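Local coordinates for Glyco_hydro_cc domain-containing protein (Pseudomonas viridiflava, PDB 6UAV) that probably hydrolyses internal beta-1,3-glucosidic linkages, acting as an endo-beta-1,3-glucanase of glycoside hydrolase family GH128, at residues A158-D163 with V182-N187; P119-G124 with V133-A138; A186-L191 with A224-R229; D198-Q203 with L246-Q251. One frame throughout, in Å; residues are numbered along the deposited sequence.

Contact 1: residues A158-D163 with V182-N187; sequences AFHWYD and VTEFAN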
# COMPACT_ATOMS: atom_id res chain seq x y z
N ALA A 158 -1.50 5.79 4.89
CA ALA A 158 -1.42 5.06 3.61
C ALA A 158 -2.58 5.54 2.75
O ALA A 158 -3.60 5.97 3.27
CB ALA A 158 -1.33 3.56 3.76
N PHE A 159 -2.40 5.45 1.43
CA PHE A 159 -3.40 5.94 0.50
C PHE A 159 -3.41 5.05 -0.74
O PHE A 159 -2.37 4.56 -1.15
CB PHE A 159 -3.08 7.40 0.17
CG PHE A 159 -4.27 8.10 -0.44
CD1 PHE A 159 -5.44 8.21 0.29
CD2 PHE A 159 -4.26 8.60 -1.72
CE1 PHE A 159 -6.57 8.80 -0.25
CE2 PHE A 159 -5.39 9.18 -2.25
CZ PHE A 159 -6.54 9.27 -1.52
N HIS A 160 -4.60 4.86 -1.30
CA HIS A 160 -4.85 4.19 -2.57
C HIS A 160 -5.57 5.16 -3.50
O HIS A 160 -6.44 5.90 -3.05
CB HIS A 160 -5.81 2.99 -2.34
CG HIS A 160 -5.29 1.96 -1.39
ND1 HIS A 160 -6.09 0.92 -0.97
CD2 HIS A 160 -4.07 1.77 -0.87
CE1 HIS A 160 -5.36 0.10 -0.21
NE2 HIS A 160 -4.09 0.61 -0.12
N TRP A 161 -5.22 5.13 -4.79
CA TRP A 161 -5.86 6.06 -5.74
C TRP A 161 -5.74 5.48 -7.15
O TRP A 161 -4.64 5.08 -7.54
CB TRP A 161 -5.24 7.44 -5.62
CG TRP A 161 -6.16 8.48 -6.17
CD1 TRP A 161 -5.98 9.22 -7.32
CD2 TRP A 161 -7.40 8.89 -5.58
NE1 TRP A 161 -7.04 10.07 -7.47
CE2 TRP A 161 -7.92 9.90 -6.42
CE3 TRP A 161 -8.09 8.55 -4.40
CZ2 TRP A 161 -9.14 10.50 -6.15
CZ3 TRP A 161 -9.30 9.15 -4.15
CH2 TRP A 161 -9.80 10.14 -5.01
N TYR A 162 -6.88 5.45 -7.84
CA TYR A 162 -7.03 4.87 -9.20
C TYR A 162 -7.49 5.91 -10.24
O TYR A 162 -8.20 5.59 -11.19
CB TYR A 162 -8.01 3.70 -9.08
CG TYR A 162 -7.38 2.51 -8.40
CD1 TYR A 162 -7.34 2.43 -7.02
CD2 TYR A 162 -6.74 1.52 -9.13
CE1 TYR A 162 -6.79 1.34 -6.37
CE2 TYR A 162 -6.17 0.42 -8.51
CZ TYR A 162 -6.18 0.34 -7.12
OH TYR A 162 -5.63 -0.76 -6.54
N ASP A 163 -7.16 7.19 -10.05
CA ASP A 163 -7.68 8.28 -10.92
C ASP A 163 -6.62 9.35 -11.00
O ASP A 163 -5.55 9.24 -10.41
CB ASP A 163 -9.03 8.81 -10.44
CG ASP A 163 -9.99 9.30 -11.51
OD1 ASP A 163 -9.52 9.69 -12.58
OD2 ASP A 163 -11.19 9.31 -11.22
N VAL A 182 1.92 5.23 -0.59
CA VAL A 182 0.77 5.12 -1.52
C VAL A 182 0.76 3.66 -1.97
O VAL A 182 1.51 3.32 -2.90
CB VAL A 182 0.93 6.12 -2.68
CG1 VAL A 182 -0.13 5.88 -3.72
CG2 VAL A 182 0.91 7.59 -2.21
N THR A 183 -0.06 2.82 -1.33
CA THR A 183 0.19 1.36 -1.37
C THR A 183 -0.64 0.67 -2.45
O THR A 183 -0.52 -0.54 -2.62
CB THR A 183 -0.03 0.76 0.03
OG1 THR A 183 -1.34 1.13 0.46
CG2 THR A 183 1.02 1.26 0.98
N GLU A 184 -1.48 1.42 -3.14
CA GLU A 184 -2.13 0.98 -4.39
C GLU A 184 -2.30 2.23 -5.25
O GLU A 184 -2.88 3.26 -4.79
CB GLU A 184 -3.53 0.38 -4.26
CG GLU A 184 -3.60 -0.83 -3.35
CD GLU A 184 -4.96 -1.42 -3.17
OE1 GLU A 184 -5.90 -1.12 -3.98
OE2 GLU A 184 -5.15 -2.19 -2.17
N PHE A 185 -1.82 2.16 -6.49
CA PHE A 185 -2.13 3.20 -7.50
C PHE A 185 -1.98 2.65 -8.90
O PHE A 185 -1.33 1.65 -9.14
CB PHE A 185 -1.29 4.46 -7.34
CG PHE A 185 0.15 4.36 -7.72
CD1 PHE A 185 1.01 3.55 -7.02
CD2 PHE A 185 0.63 5.04 -8.83
CE1 PHE A 185 2.35 3.44 -7.37
CE2 PHE A 185 1.97 4.97 -9.16
CZ PHE A 185 2.81 4.15 -8.45
N ALA A 186 -2.74 3.29 -9.77
CA ALA A 186 -2.79 3.09 -11.23
C ALA A 186 -3.77 4.13 -11.71
O ALA A 186 -4.50 4.69 -10.84
CB ALA A 186 -3.24 1.67 -11.51
N ASN A 187 -3.91 4.37 -13.00
CA ASN A 187 -5.05 5.20 -13.44
C ASN A 187 -6.09 4.37 -14.17
O ASN A 187 -5.82 3.90 -15.28
CB ASN A 187 -4.59 6.37 -14.30
CG ASN A 187 -5.63 7.46 -14.39
OD1 ASN A 187 -6.85 7.18 -14.40
ND2 ASN A 187 -5.16 8.70 -14.43

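Contact 2: residues P119-G124 with V133-A138; sequences PAMNWG and VAWLDA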
# COMPACT_ATOMS: atom_id res chain seq x y z
N PRO A 119 -4.18 4.06 8.77
CA PRO A 119 -4.97 3.25 7.87
C PRO A 119 -4.73 3.63 6.39
O PRO A 119 -4.36 4.75 6.12
CB PRO A 119 -6.41 3.53 8.33
CG PRO A 119 -6.26 4.02 9.71
CD PRO A 119 -5.01 4.86 9.66
N ALA A 120 -5.05 2.70 5.51
CA ALA A 120 -4.96 2.90 4.04
C ALA A 120 -6.28 3.44 3.55
O ALA A 120 -7.30 2.69 3.56
CB ALA A 120 -4.58 1.63 3.34
N MET A 121 -6.29 4.72 3.20
CA MET A 121 -7.49 5.45 2.81
C MET A 121 -7.68 5.46 1.29
O MET A 121 -6.73 5.23 0.51
CB MET A 121 -7.45 6.87 3.38
CG MET A 121 -7.25 6.90 4.92
SD MET A 121 -8.46 5.88 5.86
CE MET A 121 -9.98 6.73 5.46
N ASN A 122 -8.94 5.68 0.93
CA ASN A 122 -9.38 5.93 -0.46
C ASN A 122 -10.67 6.76 -0.36
O ASN A 122 -11.14 7.06 0.78
CB ASN A 122 -9.50 4.58 -1.20
CG ASN A 122 -9.59 4.61 -2.72
OD1 ASN A 122 -9.87 5.65 -3.35
ND2 ASN A 122 -9.32 3.45 -3.29
N TRP A 123 -11.28 7.11 -1.50
CA TRP A 123 -12.65 7.67 -1.50
C TRP A 123 -13.59 6.52 -1.28
O TRP A 123 -13.40 5.52 -1.97
CB TRP A 123 -12.96 8.43 -2.79
CG TRP A 123 -14.10 9.36 -2.55
CD1 TRP A 123 -15.43 9.17 -2.77
CD2 TRP A 123 -13.96 10.61 -1.90
NE1 TRP A 123 -16.12 10.25 -2.30
CE2 TRP A 123 -15.24 11.15 -1.75
CE3 TRP A 123 -12.83 11.33 -1.49
CZ2 TRP A 123 -15.45 12.41 -1.20
CZ3 TRP A 123 -13.03 12.58 -0.98
CH2 TRP A 123 -14.31 13.08 -0.78
N GLY A 124 -14.53 6.66 -0.35
CA GLY A 124 -15.20 5.51 0.25
C GLY A 124 -16.67 5.43 -0.06
O GLY A 124 -17.22 6.30 -0.80
N VAL A 133 -11.03 12.27 4.84
CA VAL A 133 -10.81 13.31 5.86
C VAL A 133 -11.86 13.15 6.94
O VAL A 133 -11.56 13.28 8.13
CB VAL A 133 -10.74 14.74 5.27
CG1 VAL A 133 -10.75 15.80 6.37
CG2 VAL A 133 -9.47 14.91 4.47
N ALA A 134 -13.11 12.92 6.55
CA ALA A 134 -14.17 12.76 7.56
C ALA A 134 -13.86 11.50 8.36
O ALA A 134 -14.00 11.52 9.59
CB ALA A 134 -15.52 12.65 6.92
N TRP A 135 -13.47 10.43 7.70
CA TRP A 135 -13.19 9.16 8.43
C TRP A 135 -12.01 9.38 9.38
O TRP A 135 -12.12 9.02 10.58
CB TRP A 135 -13.05 7.99 7.44
CG TRP A 135 -12.97 6.64 8.11
CD1 TRP A 135 -14.00 5.78 8.28
CD2 TRP A 135 -11.87 6.13 8.86
NE1 TRP A 135 -13.58 4.69 9.02
CE2 TRP A 135 -12.27 4.88 9.40
CE3 TRP A 135 -10.55 6.57 9.08
CZ2 TRP A 135 -11.44 4.11 10.21
CZ3 TRP A 135 -9.71 5.79 9.84
CH2 TRP A 135 -10.15 4.58 10.40
N LEU A 136 -10.92 9.95 8.91
CA LEU A 136 -9.72 10.13 9.76
C LEU A 136 -9.99 11.10 10.89
O LEU A 136 -9.51 10.83 12.00
CB LEU A 136 -8.53 10.59 8.93
CG LEU A 136 -7.85 9.54 8.03
CD1 LEU A 136 -6.93 10.24 7.05
CD2 LEU A 136 -7.10 8.52 8.86
N ASP A 137 -10.71 12.21 10.66
CA ASP A 137 -11.08 13.12 11.76
C ASP A 137 -11.78 12.33 12.86
O ASP A 137 -11.46 12.51 14.07
CB ASP A 137 -11.93 14.27 11.27
CG ASP A 137 -11.19 15.35 10.51
OD1 ASP A 137 -9.90 15.30 10.49
OD2 ASP A 137 -11.89 16.26 10.01
N ALA A 138 -12.76 11.53 12.46
CA ALA A 138 -13.58 10.79 13.42
C ALA A 138 -12.73 9.76 14.16
O ALA A 138 -12.94 9.58 15.39
CB ALA A 138 -14.72 10.14 12.71

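Contact 3: residues A186-L191 with A224-R229; sequences ANWHTL and AWFTGR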
# COMPACT_ATOMS: atom_id res chain seq x y z
N ALA A 186 -2.74 3.29 -9.77
CA ALA A 186 -2.79 3.09 -11.23
C ALA A 186 -3.77 4.13 -11.71
O ALA A 186 -4.50 4.69 -10.84
CB ALA A 186 -3.24 1.67 -11.51
N ASN A 187 -3.91 4.37 -13.00
CA ASN A 187 -5.05 5.20 -13.44
C ASN A 187 -6.09 4.37 -14.17
O ASN A 187 -5.82 3.90 -15.28
CB ASN A 187 -4.59 6.37 -14.30
CG ASN A 187 -5.63 7.46 -14.39
OD1 ASN A 187 -6.85 7.18 -14.40
ND2 ASN A 187 -5.16 8.70 -14.43
N TRP A 188 -7.27 4.25 -13.57
CA TRP A 188 -8.41 3.47 -14.08
C TRP A 188 -9.55 4.39 -14.48
O TRP A 188 -10.70 3.93 -14.58
CB TRP A 188 -8.83 2.46 -13.02
CG TRP A 188 -7.87 1.32 -12.83
CD1 TRP A 188 -6.56 1.22 -13.24
CD2 TRP A 188 -8.15 0.13 -12.08
NE1 TRP A 188 -6.03 0.01 -12.83
CE2 TRP A 188 -7.00 -0.69 -12.15
CE3 TRP A 188 -9.29 -0.34 -11.43
CZ2 TRP A 188 -6.94 -1.92 -11.49
CZ3 TRP A 188 -9.26 -1.59 -10.85
CH2 TRP A 188 -8.10 -2.36 -10.87
N HIS A 189 -9.27 5.65 -14.82
CA HIS A 189 -10.35 6.54 -15.33
C HIS A 189 -11.07 5.86 -16.50
O HIS A 189 -10.42 5.38 -17.41
CB HIS A 189 -9.78 7.87 -15.80
CG HIS A 189 -10.77 8.96 -15.89
ND1 HIS A 189 -11.01 9.75 -14.78
CD2 HIS A 189 -11.54 9.41 -16.91
CE1 HIS A 189 -11.83 10.73 -15.14
NE2 HIS A 189 -12.23 10.53 -16.45
N THR A 190 -12.39 5.81 -16.44
CA THR A 190 -13.25 5.05 -17.37
C THR A 190 -14.25 5.97 -18.10
O THR A 190 -14.65 5.68 -19.27
CB THR A 190 -13.94 3.93 -16.58
OG1 THR A 190 -12.89 3.05 -16.17
CG2 THR A 190 -14.98 3.20 -17.40
N LEU A 191 -14.74 7.00 -17.44
CA LEU A 191 -15.80 7.85 -18.04
C LEU A 191 -15.35 8.41 -19.39
O LEU A 191 -14.13 8.73 -19.61
CB LEU A 191 -16.15 8.99 -17.09
CG LEU A 191 -16.88 8.60 -15.82
CD1 LEU A 191 -17.12 9.85 -14.99
CD2 LEU A 191 -18.23 7.99 -16.17
N ALA A 224 3.30 1.48 -4.23
CA ALA A 224 3.13 0.16 -4.81
C ALA A 224 2.09 0.21 -5.90
O ALA A 224 0.93 0.58 -5.65
CB ALA A 224 2.73 -0.79 -3.74
N TRP A 225 2.54 -0.21 -7.07
CA TRP A 225 1.66 -0.28 -8.26
C TRP A 225 0.67 -1.43 -8.12
O TRP A 225 1.06 -2.58 -7.76
CB TRP A 225 2.50 -0.39 -9.54
CG TRP A 225 1.69 -0.40 -10.79
CD1 TRP A 225 1.17 -1.46 -11.46
CD2 TRP A 225 1.24 0.77 -11.49
NE1 TRP A 225 0.45 -1.05 -12.55
CE2 TRP A 225 0.50 0.33 -12.60
CE3 TRP A 225 1.46 2.13 -11.31
CZ2 TRP A 225 -0.14 1.23 -13.46
CZ3 TRP A 225 0.91 3.02 -12.21
CH2 TRP A 225 0.10 2.57 -13.25
N PHE A 226 -0.56 -1.19 -8.56
CA PHE A 226 -1.59 -2.24 -8.69
C PHE A 226 -1.71 -2.59 -10.18
O PHE A 226 -2.17 -1.74 -10.94
CB PHE A 226 -2.92 -1.78 -8.11
CG PHE A 226 -3.89 -2.91 -7.98
CD1 PHE A 226 -4.65 -3.27 -9.07
CD2 PHE A 226 -3.92 -3.71 -6.85
CE1 PHE A 226 -5.50 -4.35 -9.01
CE2 PHE A 226 -4.78 -4.79 -6.77
CZ PHE A 226 -5.57 -5.08 -7.86
N THR A 227 -1.27 -3.79 -10.62
CA THR A 227 -0.80 -4.93 -9.82
C THR A 227 0.07 -5.86 -10.67
O THR A 227 0.44 -5.51 -11.82
CB THR A 227 -1.99 -5.74 -9.28
OG1 THR A 227 -1.60 -6.82 -8.41
CG2 THR A 227 -2.84 -6.30 -10.41
N GLY A 228 0.44 -7.02 -10.14
CA GLY A 228 1.28 -7.98 -10.90
C GLY A 228 0.52 -8.47 -12.14
O GLY A 228 0.95 -8.29 -13.26
N ARG A 229 -0.60 -9.10 -11.93
CA ARG A 229 -1.48 -9.60 -12.99
C ARG A 229 -2.92 -9.43 -12.60
O ARG A 229 -3.25 -9.68 -11.42
CB ARG A 229 -1.35 -11.12 -13.16
CG ARG A 229 0.06 -11.59 -13.43
CD ARG A 229 0.05 -13.11 -13.54
NE ARG A 229 1.38 -13.41 -13.99
CZ ARG A 229 2.42 -13.61 -13.21
NH1 ARG A 229 3.60 -13.82 -13.78
NH2 ARG A 229 2.30 -13.57 -11.90

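Contact 4: residues D198-Q203 with L246-Q251; sequences DSLEKQ and LTELGQ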
# COMPACT_ATOMS: atom_id res chain seq x y z
N ASP A 198 -7.64 3.82 -21.80
CA ASP A 198 -8.24 2.74 -22.63
C ASP A 198 -7.14 2.23 -23.59
O ASP A 198 -7.47 1.55 -24.54
CB ASP A 198 -9.49 3.23 -23.35
CG ASP A 198 -9.17 4.52 -24.13
OD1 ASP A 198 -8.10 5.05 -23.95
OD2 ASP A 198 -10.00 4.74 -25.11
N SER A 199 -5.88 2.52 -23.28
CA SER A 199 -4.73 2.01 -24.06
C SER A 199 -3.53 1.78 -23.13
O SER A 199 -3.39 2.43 -22.04
CB SER A 199 -4.37 2.91 -25.24
OG SER A 199 -3.80 4.14 -24.78
N LEU A 200 -2.62 0.94 -23.59
CA LEU A 200 -1.32 0.79 -22.90
C LEU A 200 -0.52 2.11 -22.90
O LEU A 200 0.09 2.44 -21.83
CB LEU A 200 -0.52 -0.37 -23.51
CG LEU A 200 0.93 -0.47 -23.02
CD1 LEU A 200 0.98 -0.76 -21.51
CD2 LEU A 200 1.76 -1.50 -23.80
N GLU A 201 -0.42 2.84 -24.01
CA GLU A 201 0.36 4.09 -23.98
C GLU A 201 -0.22 4.97 -22.80
O GLU A 201 0.56 5.58 -22.09
CB GLU A 201 0.39 4.82 -25.33
CG GLU A 201 1.80 5.43 -25.67
CD GLU A 201 3.05 4.53 -25.53
OE1 GLU A 201 3.08 3.41 -26.11
OE2 GLU A 201 4.03 4.93 -24.82
N LYS A 202 -1.54 4.99 -22.63
CA LYS A 202 -2.18 6.00 -21.75
C LYS A 202 -1.83 5.56 -20.33
O LYS A 202 -1.49 6.41 -19.55
CB LYS A 202 -3.68 6.08 -21.99
CG LYS A 202 -4.04 6.89 -23.23
CD LYS A 202 -5.55 7.09 -23.42
CE LYS A 202 -5.86 7.56 -24.83
NZ LYS A 202 -7.31 7.75 -25.12
N GLN A 203 -1.79 4.25 -20.08
CA GLN A 203 -1.40 3.78 -18.72
C GLN A 203 0.09 4.07 -18.53
O GLN A 203 0.49 4.46 -17.42
CB GLN A 203 -1.69 2.29 -18.49
CG GLN A 203 -1.61 1.86 -17.05
CD GLN A 203 -2.63 2.55 -16.18
OE1 GLN A 203 -2.28 3.46 -15.46
NE2 GLN A 203 -3.86 2.08 -16.21
N LEU A 246 7.88 -10.07 -17.55
CA LEU A 246 7.29 -8.70 -17.53
C LEU A 246 6.42 -8.47 -18.77
O LEU A 246 6.73 -9.00 -19.86
CB LEU A 246 8.39 -7.65 -17.46
CG LEU A 246 9.25 -7.76 -16.20
CD1 LEU A 246 10.53 -6.96 -16.35
CD2 LEU A 246 8.48 -7.34 -14.98
N THR A 247 5.38 -7.68 -18.59
CA THR A 247 4.70 -6.99 -19.70
C THR A 247 5.54 -5.78 -20.11
O THR A 247 6.53 -5.42 -19.45
CB THR A 247 3.31 -6.51 -19.29
OG1 THR A 247 3.47 -5.59 -18.21
CG2 THR A 247 2.39 -7.65 -18.90
N GLU A 248 5.17 -5.17 -21.22
CA GLU A 248 5.76 -3.87 -21.58
C GLU A 248 5.62 -2.90 -20.39
O GLU A 248 6.59 -2.22 -20.06
CB GLU A 248 5.11 -3.36 -22.85
CG GLU A 248 5.65 -2.03 -23.24
CD GLU A 248 5.14 -1.61 -24.61
OE1 GLU A 248 4.72 -2.49 -25.36
OE2 GLU A 248 5.04 -0.40 -24.82
N LEU A 249 4.45 -2.83 -19.79
CA LEU A 249 4.22 -1.90 -18.65
C LEU A 249 5.22 -2.24 -17.54
O LEU A 249 5.76 -1.30 -16.92
CB LEU A 249 2.79 -1.98 -18.13
CG LEU A 249 2.49 -0.92 -17.07
CD1 LEU A 249 2.31 0.44 -17.71
CD2 LEU A 249 1.28 -1.32 -16.24
N GLY A 250 5.40 -3.53 -17.25
CA GLY A 250 6.28 -3.95 -16.15
C GLY A 250 7.71 -3.54 -16.42
O GLY A 250 8.35 -3.00 -15.54
N GLN A 251 8.21 -3.81 -17.63
CA GLN A 251 9.58 -3.39 -17.99
C GLN A 251 9.64 -1.87 -17.77
O GLN A 251 10.66 -1.34 -17.25
CB GLN A 251 9.90 -3.84 -19.43
CG GLN A 251 11.36 -3.72 -19.79
CD GLN A 251 12.13 -4.99 -19.48
OE1 GLN A 251 12.98 -5.03 -18.59
NE2 GLN A 251 11.83 -6.06 -20.23

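Contact 1: residues A158-D163 with V182-N187
Tyr-162 OH gives a short hydrogen bond of 2.6 Å to Glu-184 OE1, meeting the oxygen from above the carboxylate plane. The other carboxylate oxygen, OE2, is bound by Trp-31 NE1, so both oxygens of this buried acid are held, which would tend to steady its negative charge. Next to it, His-160 NE2 and Thr-183 OG1 share a 2.9 Å hydrogen bond that lies in the plane of the imidazole; chi1 of 55° puts OG1 between backbone N and carbonyl carbon, facing the ring edge. The far nitrogen, His-160 ND1, is hydrogen-bonded to Glu-84 OE2. The side chain of Glu-184 climbs over the imidazole face, with its CG 3.5 Å from the centroid of the His-160 ring and carboxylate and ring planes 20° apart, stacked. Strands 156-161 and 180-185 are neighbours in the eight-stranded parallel TIM barrel, and an acid at the end of the seventh strand is consistent with the nucleophile position of clan GH-A glycosidases. Backbone hydrogen bonds join the parallel strands: a bent one from Thr-183 N to Phe-159 O at 2.9 Å and another from Trp-161 N to Glu-184 O at 3.0 Å. The bond from Ala-186 N to Trp-161 O is weak at 3.4 Å. On the opposite face of the sheet, Phe-159 and Trp-161 pack against helix 166-173, whereas Val-182 and Phe-185 meet helix 200-216, apolar groups suited to the layer between barrel and helices.

Contact 2: residues P119-G124 with V133-A138
Met-121 is the main bump on strand 119-121, and the indole of Trp-135 together with the branched end of Leu-136 forms the hollow that takes it. The thioether is folded, with chi2 at -53° and chi3 at -64°, and this double bend turns the terminal methyl along the indole: CE of Met-121 lies 3.7 Å from Trp-135 CE3 and also touches the root of that side chain at CB. The sulfur follows at 4.6 Å from the centroid of the six-membered ring, obliquely placed, in a Met-aromatic contact. The Met-121 and Leu-136 side chains reach toward each other, CG of the first 4.0 Å from CD1 of the second. An unbranched, flexible chain suits this place because it can follow both surfaces. Two residues earlier on the strand, Pro-119, which follows a cis peptide bond, offers a compact ring, its CG 3.9 Å from Trp-135 CZ3 and its CD 4.3 Å from Leu-136 CD2. The indole projects from the helix with CG anti to the backbone N (chi1 -171°), and its NE1 bonds to the carbonyl of Met-93, which helps fix the ring that Pro-119 and Met-121 share. The strand and helix axes pass 10.3 Å apart and run nearly antiparallel, as expected where a barrel strand turns back into its covering helix: this is the beta-alpha half of the beta-alpha-beta unit 115-121, 132-146 and 156-161 of the TIM barrel.

Contact 3: residues A186-L191 with A224-R229
At the carboxyl end of the TIM barrel, where loops leaving the seventh and eighth strands come together, segment 186-191 leans on the end of strand 220-225 and the residues after it. Ala-186 lies over one face of the Trp-225 indole: its CA is 3.9 Å from the centroid of the six-membered ring, a CH-pi contact, and its CB reaches Trp-225 CZ2 at 3.7 Å. Alanine fits because its small methyl lets the backbone itself settle on the ring. The same CB also touches the carbonyl oxygen of Phe-226, at 3.6 Å. Farther out, Trp-188 brings CZ2 and CH2 of its six-membered ring to Phe-226, with CZ2 of the former 3.6 Å from CD1 of the latter; the planes stand at 71° and the approach is oblique. The Phe-226 ring has Thr-227 CB over its centre, the two residues being joined by a non-proline cis peptide, a feature also met near the end of the eighth strand in clan GH-A enzymes. The loop is shaped from within by an Asx turn, Asn-187 OD1 accepting from His-189 N at 2.9 Å, and by Thr-190 OG1 bonding to Trp-188 O at 2.8 Å. Between the segments the touching is apolar and aromatic, while the polar atoms are tied to Ser-237: Trp-188 NE1 and Phe-226 O both bond to its OG, and Trp-225 NE1 bonds to its O. The cohesion is thus probably dispersive and hydrophobic, and the shared serine would limit how the two indoles can rotate.

Contact 4: residues D198-Q203 with L246-Q251
Leu-200 points at the opposite segment: chi1 of 171° carries CG toward the other helix, and the branch there sets CD2 against Glu-248 and CD1 against Leu-249. CD2 sits at the carboxylate end of the extended Glu-248 chain, 3.5 Å from that residue's CD, with CB and CG a little farther off, and CD1 reaches Leu-249 CB at 4.0 Å. Leu-200 crosses both side chains obliquely. OE2 of the Glu-248 carboxylate forms a salt bridge with Lys-204 NZ; at this exposed position a long chain lets the acid reach the lysine while its flank covers the leucine methyl. Glu-201 OE1 lies 4.5 Å from Glu-248 OE2, like charges that would repel, an effect Lys-204, only weakly paired with Glu-201, may reduce. Deeper in, Leu-249 turns its CD1 to Gln-203 CG at 4.2 Å. The amide of Gln-203 is occupied elsewhere, its NE2 bonding to the carbonyls of Asn-187 and His-235. Both segments are helix beginnings with hydroxyl N-caps: Ser-199 OG accepts from Lys-202 N at 3.2 Å, and Thr-247 OG1 from Gly-250 N at 3.0 Å. A salt bridge from Lys-202 NZ to the syn lone pair of Asp-198 OD1 links the residue before the N-cap to the first turn. Helices 200-216 and 248-255, which follow the seventh and eighth barrel strands, thus meet at their first turns, with Gln-203 and Leu-249 both packed on Trp-225 of strand 220-225.

In the fold
The four contacts follow the barrel wall through its fifth to eighth strands and out to the helices. Contact 1 is central: His-160 N lies 2.8 Å from Met-121 O of contact 2, and Tyr-162 O lies 2.9 Å from Trp-188 N of contact 3, whose centre is about 8 Å away. Contacts 1 and 3 share Ala-186 and Asn-187. Contacts 3 and 4, with centres about 10 Å apart, meet through Trp-225 and Gln-203, while contacts 2 and 4 lie about 30 Å apart between centres. Glycerol, probably from the crystallisation liquor, hydrogen-bonds to Tyr-162 N and Asn-122 OD1, joining contacts 1 and 2. Glu-184 and Glu-84, the latter bound to His-160 and Asn-122, are the probable catalytic pair, as in clan GH-A.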